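Local coordinates for protein cytochrome c (Rhodothermus marinus, PDB 3CP5) that carries a covalently bound heme c and probably serves in electron transfer, at residues A14-V20 against M73-N78. Residues are numbered along the deposited sequence; the frame is centred on the assembly and turned at random.
With HEC (heme c), chain C.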
ATOM      1  N   ALA A  14      -5.699  -0.008 -11.565  1.00 10.37           N
ATOM      2  CA  ALA A  14      -5.403  -0.920 -10.455  1.00 10.11           C
ATOM      3  C   ALA A  14      -6.525  -1.915 -10.219  1.00 10.41           C
ATOM      4  O   ALA A  14      -6.253  -3.085  -9.933  1.00 11.46           O
ATOM      5  CB  ALA A  14      -5.161  -0.180  -9.170  1.00 10.20           C
ATOM      6  N   ALA A  15      -7.760  -1.468 -10.325  1.00 11.90           N
ATOM      7  CA  ALA A  15      -8.915  -2.375 -10.102  1.00 12.44           C
ATOM      8  C   ALA A  15      -8.939  -3.422 -11.205  1.00 15.57           C
ATOM      9  O   ALA A  15      -9.239  -4.584 -10.951  1.00 25.39           O
ATOM     10  CB  ALA A  15     -10.188  -1.574  -9.991  1.00 15.49           C
ATOM     11  N   GLU A  16      -8.584  -3.076 -12.433  1.00 13.31           N
ATOM     12  CA  GLU A  16      -8.549  -4.032 -13.519  1.00 14.32           C
ATOM     13  C   GLU A  16      -7.396  -5.020 -13.339  1.00 13.95           C
ATOM     14  O   GLU A  16      -7.608  -6.201 -13.637  1.00 18.62           O
ATOM     15  CB  GLU A  16      -8.375  -3.281 -14.839  1.00 13.31           C
ATOM     16  CG  GLU A  16      -9.636  -2.538 -15.197  1.00 16.25           C
ATOM     17  CD  GLU A  16      -9.517  -1.720 -16.471  1.00 24.77           C
ATOM     18  OE1 GLU A  16      -8.385  -1.558 -16.955  1.00 44.04           O
ATOM     19  OE2 GLU A  16     -10.558  -1.247 -16.935  1.00 34.91           O
ATOM     20  N   ILE A  17      -6.249  -4.633 -12.816  1.00 13.02           N
ATOM     21  CA  ILE A  17      -5.166  -5.591 -12.588  1.00 12.06           C
ATOM     22  C   ILE A  17      -5.488  -6.557 -11.474  1.00 11.37           C
ATOM     23  O   ILE A  17      -5.238  -7.762 -11.591  1.00 13.21           O
ATOM     24  CB  ILE A  17      -3.889  -4.812 -12.314  1.00 10.65           C
ATOM     25  CG1 ILE A  17      -3.422  -3.995 -13.522  1.00 11.39           C
ATOM     26  CG2 ILE A  17      -2.750  -5.667 -11.794  1.00 12.57           C
ATOM     27  CD1 ILE A  17      -2.469  -2.896 -13.145  1.00 12.33           C
ATOM     28  N   GLY A  18      -6.090  -6.108 -10.372  1.00 10.17           N
ATOM     29  CA  GLY A  18      -6.464  -6.981  -9.284  1.00 10.96           C
ATOM     30  C   GLY A  18      -5.317  -7.375  -8.396  1.00  9.62           C
ATOM     31  O   GLY A  18      -4.172  -6.926  -8.623  1.00 10.39           O
ATOM     32  N   PRO A  19      -5.567  -8.226  -7.390  1.00  8.67           N
ATOM     33  CA  PRO A  19      -6.796  -8.960  -7.187  1.00  9.67           C
ATOM     34  C   PRO A  19      -7.976  -8.203  -6.611  1.00  9.93           C
ATOM     35  O   PRO A  19      -9.111  -8.611  -6.861  1.00 10.23           O
ATOM     36  CB  PRO A  19      -6.392 -10.025  -6.165  1.00 12.07           C
ATOM     37  CG  PRO A  19      -5.229  -9.470  -5.413  1.00 10.34           C
ATOM     38  CD  PRO A  19      -4.499  -8.632  -6.455  1.00 11.13           C
ATOM     39  N   VAL A  20      -7.751  -7.138  -5.872  1.00  8.79           N
ATOM     40  CA  VAL A  20      -8.833  -6.380  -5.253  1.00  8.06           C
ATOM     41  C   VAL A  20      -9.505  -5.497  -6.299  1.00  8.42           C
ATOM     42  O   VAL A  20      -8.800  -4.933  -7.156  1.00  9.16           O
ATOM     43  CB  VAL A  20      -8.276  -5.568  -4.058  1.00  7.76           C
ATOM     44  CG1 VAL A  20      -9.341  -4.631  -3.494  1.00  9.09           C
ATOM     45  CG2 VAL A  20      -7.728  -6.486  -2.989  1.00 10.20           C
ATOM     46  N   MET A  73      -3.826  -1.546  -1.997  1.00  7.91           N
ATOM     47  CA  MET A  73      -4.060  -2.958  -1.688  1.00  7.99           C
ATOM     48  C   MET A  73      -3.393  -3.867  -2.697  1.00  7.11           C
ATOM     49  O   MET A  73      -2.763  -4.868  -2.326  1.00  8.20           O
ATOM     50  CB  MET A  73      -5.575  -3.260  -1.667  1.00  8.82           C
ATOM     51  CG  MET A  73      -6.321  -2.536  -0.561  1.00 10.71           C
ATOM     52  SD  MET A  73      -6.069  -3.385   1.011  0.86  8.56           S
ATOM     53  CE  MET A  73      -7.072  -4.838   0.765  0.86  9.99           C
ATOM     54  N   ASN A  74      -3.489  -3.545  -3.993  1.00  7.88           N
ATOM     55  CA  ASN A  74      -2.927  -4.464  -5.003  1.00  8.04           C
ATOM     56  C   ASN A  74      -1.414  -4.398  -5.119  1.00  7.08           C
ATOM     57  O   ASN A  74      -0.779  -5.368  -5.511  1.00  8.05           O
ATOM     58  CB  ASN A  74      -3.640  -4.205  -6.335  1.00  8.02           C
ATOM     59  CG  ASN A  74      -5.038  -4.775  -6.325  1.00  6.99           C
ATOM     60  OD1 ASN A  74      -5.395  -5.629  -5.510  1.00  9.37           O
ATOM     61  ND2 ASN A  74      -5.900  -4.340  -7.200  1.00  9.10           N
ATOM     62  N   VAL A  75      -0.792  -3.266  -4.779  1.00  7.64           N
ATOM     63  CA  VAL A  75       0.675  -3.215  -4.650  1.00  8.33           C
ATOM     64  C   VAL A  75       1.116  -4.181  -3.553  1.00  8.51           C
ATOM     65  O   VAL A  75       2.075  -4.936  -3.731  1.00  8.52           O
ATOM     66  CB  VAL A  75       1.172  -1.779  -4.377  1.00  8.48           C
ATOM     67  CG1 VAL A  75       2.629  -1.812  -3.958  1.00  9.34           C
ATOM     68  CG2 VAL A  75       1.013  -0.879  -5.604  1.00  8.37           C
ATOM     69  N   MET A  76       0.422  -4.201  -2.393  1.00  8.67           N
ATOM     70  CA  MET A  76       0.745  -5.135  -1.325  1.00  8.81           C
ATOM     71  C   MET A  76       0.524  -6.601  -1.677  1.00  8.84           C
ATOM     72  O   MET A  76       1.364  -7.474  -1.350  1.00  9.82           O
ATOM     73  CB  MET A  76      -0.080  -4.802  -0.043  1.00  8.63           C
ATOM     74  CG  MET A  76       0.367  -3.556   0.695  1.00  9.66           C
ATOM     75  SD  MET A  76      -0.536  -3.511   2.284  1.00 10.29           S
ATOM     76  CE  MET A  76      -1.823  -2.317   1.954  1.00 11.93           C
ATOM     77  N   LEU A  77      -0.608  -6.894  -2.314  1.00  9.02           N
ATOM     78  CA  LEU A  77      -1.037  -8.251  -2.568  1.00  9.23           C
ATOM     79  C   LEU A  77      -0.470  -8.870  -3.851  1.00 10.71           C
ATOM     80  O   LEU A  77      -0.363 -10.109  -3.899  1.00 17.91           O
ATOM     81  CB  LEU A  77      -2.554  -8.329  -2.590  1.00  8.78           C
ATOM     82  CG  LEU A  77      -3.182  -8.015  -1.243  1.00  8.20           C
ATOM     83  CD1 LEU A  77      -4.691  -7.745  -1.403  1.00 12.90           C
ATOM     84  CD2 LEU A  77      -2.999  -9.156  -0.278  1.00  9.53           C
ATOM     85  N   ASN A  78      -0.151  -8.006  -4.817  1.00  9.36           N
ATOM     86  CA  ASN A  78       0.251  -8.376  -6.179  1.00 11.02           C
ATOM     87  C   ASN A  78       1.295  -7.436  -6.720  1.00 10.05           C
ATOM     88  O   ASN A  78       1.116  -6.824  -7.775  1.00 10.07           O
ATOM     89  CB  ASN A  78      -1.014  -8.410  -7.072  1.00 11.83           C
ATOM     90  CG  ASN A  78      -0.770  -8.939  -8.443  1.00 13.76           C
ATOM     91  OD1 ASN A  78       0.195  -9.649  -8.724  1.00 14.04           O
ATOM     92  ND2 ASN A  78      -1.729  -8.607  -9.294  1.00 12.58           N
TER
HETATM   93 FE   HEC C 202       6.738  -1.311  -0.938  1.00  7.67          FE
HETATM   94  CHA HEC C 202       6.550   0.814  -3.609  1.00  7.63           C
HETATM   95  CHB HEC C 202       3.645  -0.325   0.099  1.00  6.66           C
HETATM   96  CHC HEC C 202       6.833  -3.704   1.519  1.00  7.17           C
HETATM   97  CHD HEC C 202      10.010  -1.870  -1.610  1.00  8.14           C
HETATM   98  NA  HEC C 202       5.399  -0.006  -1.608  1.00  8.23           N
HETATM   99  C1A HEC C 202       5.445   0.764  -2.772  1.00  7.66           C
HETATM  100  C2A HEC C 202       4.181   1.436  -2.950  1.00  7.06           C
HETATM  101  C3A HEC C 202       3.387   1.146  -1.909  1.00  6.76           C
HETATM  102  C4A HEC C 202       4.146   0.216  -1.084  1.00  6.59           C
HETATM  103  CMA HEC C 202       1.957   1.650  -1.617  1.00  8.64           C
HETATM  104  CAA HEC C 202       3.845   2.480  -4.041  1.00  8.18           C
HETATM  105  CBA HEC C 202       4.138   3.919  -3.610  1.00  7.98           C
HETATM  106  CGA HEC C 202       3.602   4.954  -4.570  1.00  9.63           C
HETATM  107  O1A HEC C 202       4.011   6.152  -4.424  1.00 10.99           O
HETATM  108  O2A HEC C 202       2.743   4.609  -5.425  1.00  9.59           O
HETATM  109  NB  HEC C 202       5.535  -1.875   0.555  1.00  7.32           N
HETATM  110  C1B HEC C 202       4.350  -1.246   0.888  1.00  7.10           C
HETATM  111  C2B HEC C 202       3.787  -1.886   2.047  1.00  7.86           C
HETATM  112  C3B HEC C 202       4.617  -2.900   2.429  1.00  6.72           C
HETATM  113  C4B HEC C 202       5.713  -2.882   1.481  1.00  6.32           C
HETATM  114  CMB HEC C 202       2.464  -1.413   2.701  1.00  9.84           C
HETATM  115  CAB HEC C 202       4.373  -3.977   3.504  1.00  7.94           C
HETATM  116  CBB HEC C 202       3.191  -4.729   3.314  1.00  9.00           C
HETATM  117  NC  HEC C 202       8.111  -2.586  -0.244  1.00  7.11           N
HETATM  118  C1C HEC C 202       7.979  -3.544   0.761  1.00  7.58           C
HETATM  119  C2C HEC C 202       9.225  -4.256   0.957  1.00  9.35           C
HETATM  120  C3C HEC C 202      10.122  -3.753   0.095  1.00  9.05           C
HETATM  121  C4C HEC C 202       9.457  -2.681  -0.610  1.00  8.40           C
HETATM  122  CMC HEC C 202       9.451  -5.200   2.131  1.00  9.16           C
HETATM  123  CAC HEC C 202      11.662  -3.986   0.047  1.00  9.45           C
HETATM  124  CBC HEC C 202      12.018  -5.347  -0.159  1.00 12.15           C
HETATM  125  ND  HEC C 202       8.000  -0.659  -2.343  1.00  8.27           N
HETATM  126  C1D HEC C 202       9.344  -0.999  -2.441  1.00  8.63           C
HETATM  127  C2D HEC C 202       9.938  -0.285  -3.573  1.00  7.92           C
HETATM  128  C3D HEC C 202       8.940   0.365  -4.182  1.00  7.84           C
HETATM  129  C4D HEC C 202       7.757   0.195  -3.363  1.00  8.59           C
HETATM  130  CMD HEC C 202      11.435  -0.469  -3.944  1.00  9.36           C
HETATM  131  CAD HEC C 202       8.949   1.167  -5.496  1.00  9.08           C
HETATM  132  CBD HEC C 202       8.531   0.246  -6.669  1.00  9.79           C
HETATM  133  CGD HEC C 202       9.539  -0.870  -6.815  1.00  9.60           C
HETATM  134  O1D HEC C 202       9.159  -2.068  -6.666  1.00 10.88           O
HETATM  135  O2D HEC C 202      10.744  -0.490  -7.069  1.00 11.49           O
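The side chain of Asn74 reaches from its helix into the turn that follows Ala14–Ile17 and bonds there at both ends of its amide. Its CB lies 3.6 Å from Gly18 O, and CG rests against the same carbonyl group. OD1 accepts a hydrogen bond from Val20 N at 2.8 Å, in the carbonyl plane on a lone pair, and is brushed by CD of Pro19. ND2 spends its two N-H on two carbonyls, Val20 O (3.0 Å, nearly straight at 166°) and Ala14 O (3.0 Å, more bent at 136°). Asn74 thus pairs with both the N-H and the C=O of Val20, OD1 and ND2 lying side by side at the end of one flat amide, and these bonds fix its flip. Gly18, with positive phi, ends helix 10-17 while its N still bonds Ala14 O, from the opposite carbonyl face to ND2; the Asn74 amide ties down this helix end and the turn after it. With an alanine here, Val20 N and Val20 O would probably lose their mates and the turn, with its cis peptide before Pro19, would be less firmly held. Asn78, its CG anti to the backbone N (chi1 -173°), extends ND2 to Gly18 O at 3.0 Å, while its OD1 caps Gly81 N at the start of helix 79-85. Beside the polar grip, Val20 CG2 packs on Leu77 CD1 at 3.7 Å, and Pro19 CG on Leu77 CB. The contact joins helix 10-17 to the face of helix 69-77 turned away from the heme, which Val75 and Met76 touch in this cytochrome c fold; helix 79-85 covers Ala14, Ile17 and Asn74 through Met82, and helix 107-123 packs on Leu77 through Ala110.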